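Local coordinates for protein chitin deacetylase (Bombyx mori, PDB 5ZNT) that removes N-acetyl groups from chitin, as a zinc-dependent carbohydrate esterase family 4 deacetylase, yielding chitosan and acetate, at residues Thr159-Glu163 with Gln164-Tyr168; Ser113-Val117 with Asp118-Lys122. All coordinates share one frame; numbering follows the deposited sequence.

Contact 1. Residues Thr159-Glu163 with Gln164-Tyr168; sequences TMMEE and QAFLY
Met161 and Phe166 close a Schellman motif at the C-terminal end of helix 154-163, where the chain leaves for strand 168-169. Phe166 N donates to Met161 O at 3.0 Å, in the carbonyl plane, while the inner bond joins Ala165 N to Glu162 O at 3.2 Å. The inner bond is poorly directed, because Ala165 N approaches from well above the carbonyl plane. One residue earlier, Gln164 N still makes the helical bond to Met160 O, at 2.8 Å. Met161 O and Glu162 O are thus taken up by the chain as it turns off the helix. Ala165 takes left-handed backbone angles (phi 64°), which make that turn; glycine is the commonest residue at this position, and alanine brings only a methyl group into it.

Outside the turn, a water bridges two polar side chains: Glu163 OE1 accepts a hydrogen bond from it at 2.7 Å, and the water accepts one from Gln164 NE2. The backbone carbonyl Gln164 O is held by Arg128 NH1, and this arginine also makes a cation-pi contact with the Phe166 ring. Glu162 OE1 is satisfied by Ala207 N, and Tyr168 OH by Glu97.

Beneath these polar groups the chemistry turns apolar. Met160, facing Trp120 and Met124 of helix 117-134, has CG anti to the backbone N (chi1 178°) and bends at chi2 and chi3. Its sulfur makes an oblique Met-aromatic contact with Phe166, SD lying 4.0 Å from CE2. Gln164 crosses the Met160 chain at about a right angle, its CG 3.8 Å from Met160 SD. Flexible, polarisable methionine suits such an irregular seam. Met161, bent at chi3, sets its methyl CE 3.8 Å from Phe166 CB and presses it tightly against Tyr168 O, 3.1 Å away.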
loop_
_atom_site.group_PDB
_atom_site.type_symbol
_atom_site.label_atom_id
_atom_site.label_comp_id
_atom_site.label_asym_id
_atom_site.label_seq_id
_atom_site.Cartn_x
_atom_site.Cartn_y
_atom_site.Cartn_z
ATOM N N THR A 159 -0.240 -16.064 -9.349
ATOM C CA THR A 159 -0.304 -16.400 -10.768
ATOM C C THR A 159 -1.003 -15.286 -11.550
ATOM O O THR A 159 -0.506 -14.824 -12.581
ATOM C CB THR A 159 -1.025 -17.738 -10.968
ATOM O OG1 THR A 159 -0.330 -18.772 -10.254
ATOM C CG2 THR A 159 -1.081 -18.096 -12.464
ATOM N N MET A 160 -2.150 -14.825 -11.047
ATOM C CA MET A 160 -2.823 -13.700 -11.693
ATOM C C MET A 160 -1.890 -12.501 -11.799
ATOM O O MET A 160 -1.755 -11.893 -12.866
ATOM C CB MET A 160 -4.095 -13.327 -10.919
ATOM C CG MET A 160 -4.860 -12.118 -11.505
ATOM S SD MET A 160 -4.184 -10.512 -11.005
ATOM C CE MET A 160 -4.606 -10.450 -9.266
ATOM N N MET A 161 -1.239 -12.137 -10.699
ATOM C CA MET A 161 -0.475 -10.890 -10.709
ATOM C C MET A 161 0.676 -10.961 -11.693
ATOM O O MET A 161 1.008 -9.961 -12.347
ATOM C CB MET A 161 0.025 -10.574 -9.301
ATOM C CG MET A 161 -1.125 -10.216 -8.361
ATOM S SD MET A 161 -0.574 -9.783 -6.715
ATOM C CE MET A 161 0.423 -8.338 -7.067
ATOM N N GLU A 162 1.283 -12.137 -11.840
ATOM C CA GLU A 162 2.348 -12.256 -12.829
ATOM C C GLU A 162 1.785 -12.165 -14.244
ATOM O O GLU A 162 2.321 -11.435 -15.082
ATOM C CB GLU A 162 3.134 -13.557 -12.632
ATOM C CG GLU A 162 4.310 -13.647 -13.601
ATOM C CD GLU A 162 5.292 -14.783 -13.302
ATOM O OE1 GLU A 162 5.214 -15.423 -12.225
ATOM O OE2 GLU A 162 6.150 -15.026 -14.177
ATOM N N GLU A 163 0.701 -12.891 -14.529
ATOM C CA GLU A 163 0.092 -12.806 -15.858
ATOM C C GLU A 163 -0.357 -11.385 -16.185
ATOM O O GLU A 163 -0.294 -10.970 -17.344
ATOM C CB GLU A 163 -1.108 -13.755 -15.966
ATOM C CG GLU A 163 -0.746 -15.234 -16.009
ATOM C CD GLU A 163 -1.964 -16.160 -15.979
ATOM O OE1 GLU A 163 -3.118 -15.661 -15.922
ATOM O OE2 GLU A 163 -1.771 -17.395 -16.015
ATOM N N GLN A 164 -0.806 -10.624 -15.184
ATOM C CA GLN A 164 -1.337 -9.279 -15.396
ATOM C C GLN A 164 -0.278 -8.196 -15.277
ATOM O O GLN A 164 -0.604 -7.010 -15.402
ATOM C CB GLN A 164 -2.475 -9.012 -14.400
ATOM C CG GLN A 164 -3.727 -9.851 -14.681
ATOM C CD GLN A 164 -4.260 -9.591 -16.084
ATOM O OE1 GLN A 164 -4.277 -8.457 -16.544
ATOM N NE2 GLN A 164 -4.687 -10.647 -16.764
ATOM N N ALA A 165 0.976 -8.570 -15.006
ATOM C CA ALA A 165 2.085 -7.622 -14.966
ATOM C C ALA A 165 1.902 -6.593 -13.852
ATOM O O ALA A 165 2.259 -5.426 -13.997
ATOM C CB ALA A 165 2.283 -6.933 -16.317
ATOM N N PHE A 166 1.350 -7.028 -12.724
ATOM C CA PHE A 166 1.417 -6.200 -11.529
ATOM C C PHE A 166 2.840 -6.257 -10.976
ATOM O O PHE A 166 3.557 -7.244 -11.163
ATOM C CB PHE A 166 0.406 -6.674 -10.480
ATOM C CG PHE A 166 -1.019 -6.209 -10.743
ATOM C CD1 PHE A 166 -1.397 -4.893 -10.483
ATOM C CD2 PHE A 166 -1.968 -7.082 -11.261
ATOM C CE1 PHE A 166 -2.697 -4.467 -10.727
ATOM C CE2 PHE A 166 -3.278 -6.659 -11.500
ATOM C CZ PHE A 166 -3.637 -5.348 -11.239
ATOM N N LEU A 167 3.257 -5.185 -10.299
ATOM C CA LEU A 167 4.621 -5.155 -9.776
ATOM C C LEU A 167 4.703 -5.805 -8.401
ATOM O O LEU A 167 5.602 -6.612 -8.134
ATOM C CB LEU A 167 5.126 -3.717 -9.710
ATOM C CG LEU A 167 6.523 -3.519 -9.113
ATOM C CD1 LEU A 167 7.577 -4.235 -9.983
ATOM C CD2 LEU A 167 6.811 -2.020 -8.957
ATOM N N TYR A 168 3.780 -5.473 -7.508
ATOM C CA TYR A 168 3.923 -5.965 -6.154
ATOM C C TYR A 168 2.571 -6.236 -5.542
ATOM O O TYR A 168 1.552 -5.645 -5.922
ATOM C CB TYR A 168 4.691 -4.986 -5.259
ATOM C CG TYR A 168 3.951 -3.692 -4.976
ATOM C CD1 TYR A 168 3.099 -3.577 -3.878
ATOM C CD2 TYR A 168 4.090 -2.597 -5.819
ATOM C CE1 TYR A 168 2.412 -2.388 -3.616
ATOM C CE2 TYR A 168 3.399 -1.406 -5.574
ATOM C CZ TYR A 168 2.576 -1.312 -4.467
ATOM O OH TYR A 168 1.884 -0.152 -4.223
HETATM O O HOH W 1 -4.574 -13.483 -15.270
#

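Contact 2. Residues Ser113-Val117 with Asp118-Lys122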
loop_
_atom_site.group_PDB
_atom_site.type_symbol
_atom_site.label_atom_id
_atom_site.label_comp_id
_atom_site.label_asym_id
_atom_site.label_seq_id
_atom_site.Cartn_x
_atom_site.Cartn_y
_atom_site.Cartn_z
ATOM N N SER A 113 -9.955 -16.389 -0.284
ATOM C CA SER A 113 -8.960 -17.414 0.008
ATOM C C SER A 113 -9.082 -18.614 -0.927
ATOM O O SER A 113 -8.125 -19.387 -1.045
ATOM C CB SER A 113 -9.071 -17.843 1.476
ATOM O OG SER A 113 -8.670 -16.786 2.351
ATOM N N ASN A 114 -10.215 -18.749 -1.625
ATOM C CA ASN A 114 -10.489 -19.852 -2.540
ATOM C C ASN A 114 -10.767 -19.383 -3.979
ATOM O O ASN A 114 -11.260 -20.167 -4.795
ATOM C CB ASN A 114 -11.679 -20.660 -2.012
ATOM C CG ASN A 114 -11.665 -22.104 -2.469
ATOM O OD1 ASN A 114 -10.603 -22.669 -2.745
ATOM N ND2 ASN A 114 -12.848 -22.718 -2.542
ATOM N N ALA A 115 -10.453 -18.132 -4.320
ATOM C CA ALA A 115 -10.790 -17.613 -5.641
ATOM C C ALA A 115 -9.854 -18.153 -6.713
ATOM O O ALA A 115 -8.654 -18.332 -6.490
ATOM C CB ALA A 115 -10.749 -16.081 -5.645
ATOM N N THR A 116 -10.412 -18.387 -7.900
ATOM C CA THR A 116 -9.645 -18.784 -9.076
ATOM C C THR A 116 -8.743 -17.649 -9.560
ATOM O O THR A 116 -8.896 -16.483 -9.178
ATOM C CB THR A 116 -10.572 -19.157 -10.237
ATOM O OG1 THR A 116 -11.382 -18.015 -10.559
ATOM C CG2 THR A 116 -11.467 -20.340 -9.875
ATOM N N VAL A 117 -7.809 -18.010 -10.447
ATOM C CA VAL A 117 -6.982 -17.016 -11.126
ATOM C C VAL A 117 -7.861 -15.994 -11.840
ATOM O O VAL A 117 -7.605 -14.784 -11.788
ATOM C CB VAL A 117 -6.022 -17.718 -12.104
ATOM C CG1 VAL A 117 -5.348 -16.721 -13.039
ATOM C CG2 VAL A 117 -4.986 -18.528 -11.318
ATOM N N ASP A 118 -8.918 -16.463 -12.505
ATOM C CA ASP A 118 -9.782 -15.549 -13.243
ATOM C C ASP A 118 -10.539 -14.615 -12.301
ATOM O O ASP A 118 -10.693 -13.427 -12.602
ATOM C CB ASP A 118 -10.734 -16.345 -14.134
ATOM C CG ASP A 118 -11.655 -15.452 -14.952
ATOM O OD1 ASP A 118 -11.140 -14.692 -15.806
ATOM O OD2 ASP A 118 -12.890 -15.525 -14.747
ATOM N N ASP A 119 -11.012 -15.127 -11.157
ATOM C CA ASP A 119 -11.666 -14.275 -10.165
ATOM C C ASP A 119 -10.727 -13.161 -9.699
ATOM O O ASP A 119 -11.118 -11.991 -9.622
ATOM C CB ASP A 119 -12.105 -15.088 -8.943
ATOM C CG ASP A 119 -13.308 -16.005 -9.196
ATOM O OD1 ASP A 119 -14.176 -15.705 -10.048
ATOM O OD2 ASP A 119 -13.374 -17.041 -8.489
ATOM N N TRP A 120 -9.490 -13.524 -9.344
ATOM C CA TRP A 120 -8.515 -12.521 -8.925
ATOM C C TRP A 120 -8.286 -11.501 -10.028
ATOM O O TRP A 120 -8.151 -10.303 -9.754
ATOM C CB TRP A 120 -7.188 -13.191 -8.541
ATOM C CG TRP A 120 -7.207 -13.716 -7.156
ATOM C CD1 TRP A 120 -7.427 -15.021 -6.760
ATOM C CD2 TRP A 120 -7.018 -12.959 -5.961
ATOM N NE1 TRP A 120 -7.381 -15.110 -5.387
ATOM C CE2 TRP A 120 -7.148 -13.859 -4.870
ATOM C CE3 TRP A 120 -6.769 -11.599 -5.700
ATOM C CZ2 TRP A 120 -7.014 -13.447 -3.545
ATOM C CZ3 TRP A 120 -6.630 -11.193 -4.382
ATOM C CH2 TRP A 120 -6.750 -12.117 -3.319
ATOM N N GLY A 121 -8.222 -11.962 -11.279
ATOM C CA GLY A 121 -8.019 -11.050 -12.393
ATOM C C GLY A 121 -9.181 -10.092 -12.567
ATOM O O GLY A 121 -8.976 -8.886 -12.732
ATOM N N LYS A 122 -10.415 -10.603 -12.494
ATOM C CA LYS A 122 -11.569 -9.714 -12.652
ATOM C C LYS A 122 -11.601 -8.660 -11.558
ATOM O O LYS A 122 -11.912 -7.497 -11.826
ATOM C CB LYS A 122 -12.869 -10.510 -12.660
ATOM C CG LYS A 122 -13.044 -11.350 -13.937
ATOM C CD LYS A 122 -14.247 -12.276 -13.806
ATOM C CE LYS A 122 -15.292 -11.979 -14.852
ATOM N NZ LYS A 122 -16.544 -12.737 -14.578
HETATM O O HOH W 2 -7.581 -17.679 -3.997
#
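The carbonyl oxygen of Ala115 is gripped twice, by Asn156 ND2 and by a water that donates to it at 2.8 Å and accepts from Trp120 NE1 at 2.9 Å. Both this oxygen and the water lie at the edge of the indole, in its plane, so the N-H of the buried Trp120 is satisfied through the water, in the plane of the ring. Beside the bridge, the small alanine methyl of Ala115 lies close to the indole and comes to it obliquely, its CB 3.5 Å from Trp120 NE1.

Next along the chain is the N-cap of helix 117-134, a capping box made by Thr116 and Asp119. The Thr116 hydroxyl sits between its own backbone N and carbonyl carbon (chi1 60°), which turns OG1 to the helix start, where Asp119 N donates to it at 3.0 Å with an N-H...O angle of 161°. In return Thr116 N reaches Asp119 OD2, a weak bond of 3.3 Å. Threonine suits the cap because its short branch can stand in for a missing carbonyl, and aspartate suits the third helical position, where its negative charge probably also interacts well with the helix's N-terminal end. Regular helical bonding then begins at once: Trp120 N donates to Thr116 O at 3.0 Å, and Gly121 N follows to Val117 O at 2.9 Å.

The turn joins helix 109-113 to helix 117-134, and its apolar side lies against helix 154-163. There Trp120 packs on Gln157 and Met160, and Val117 on Asn156 and Glu163. The indole also meets the ring of Trp112, in helix 109-113, with the two planes about 60° apart.

Overall arrangement
Contacts 1 and 2 are opposite helix ends: Ser113-Lys122 starts helix 117-134, and Thr159-Tyr168 finishes helix 154-163. Their centres lie about 12 Å apart, and the two helices pack directly, with Met160 CG 3.4 Å from Gly121 N. In contact 2 a side-chain hydroxyl and a carboxylate supply the capping, as suits an N-terminus with amides to satisfy; contact 1 uses backbone amides to satisfy carbonyls. Each is partly buried, with exposed polar groups beside buried aromatic ones, and each includes a bridging water. Trp120 and Phe166 come within about 9 and 10 Å of the zinc ligand His101, side chain to side chain.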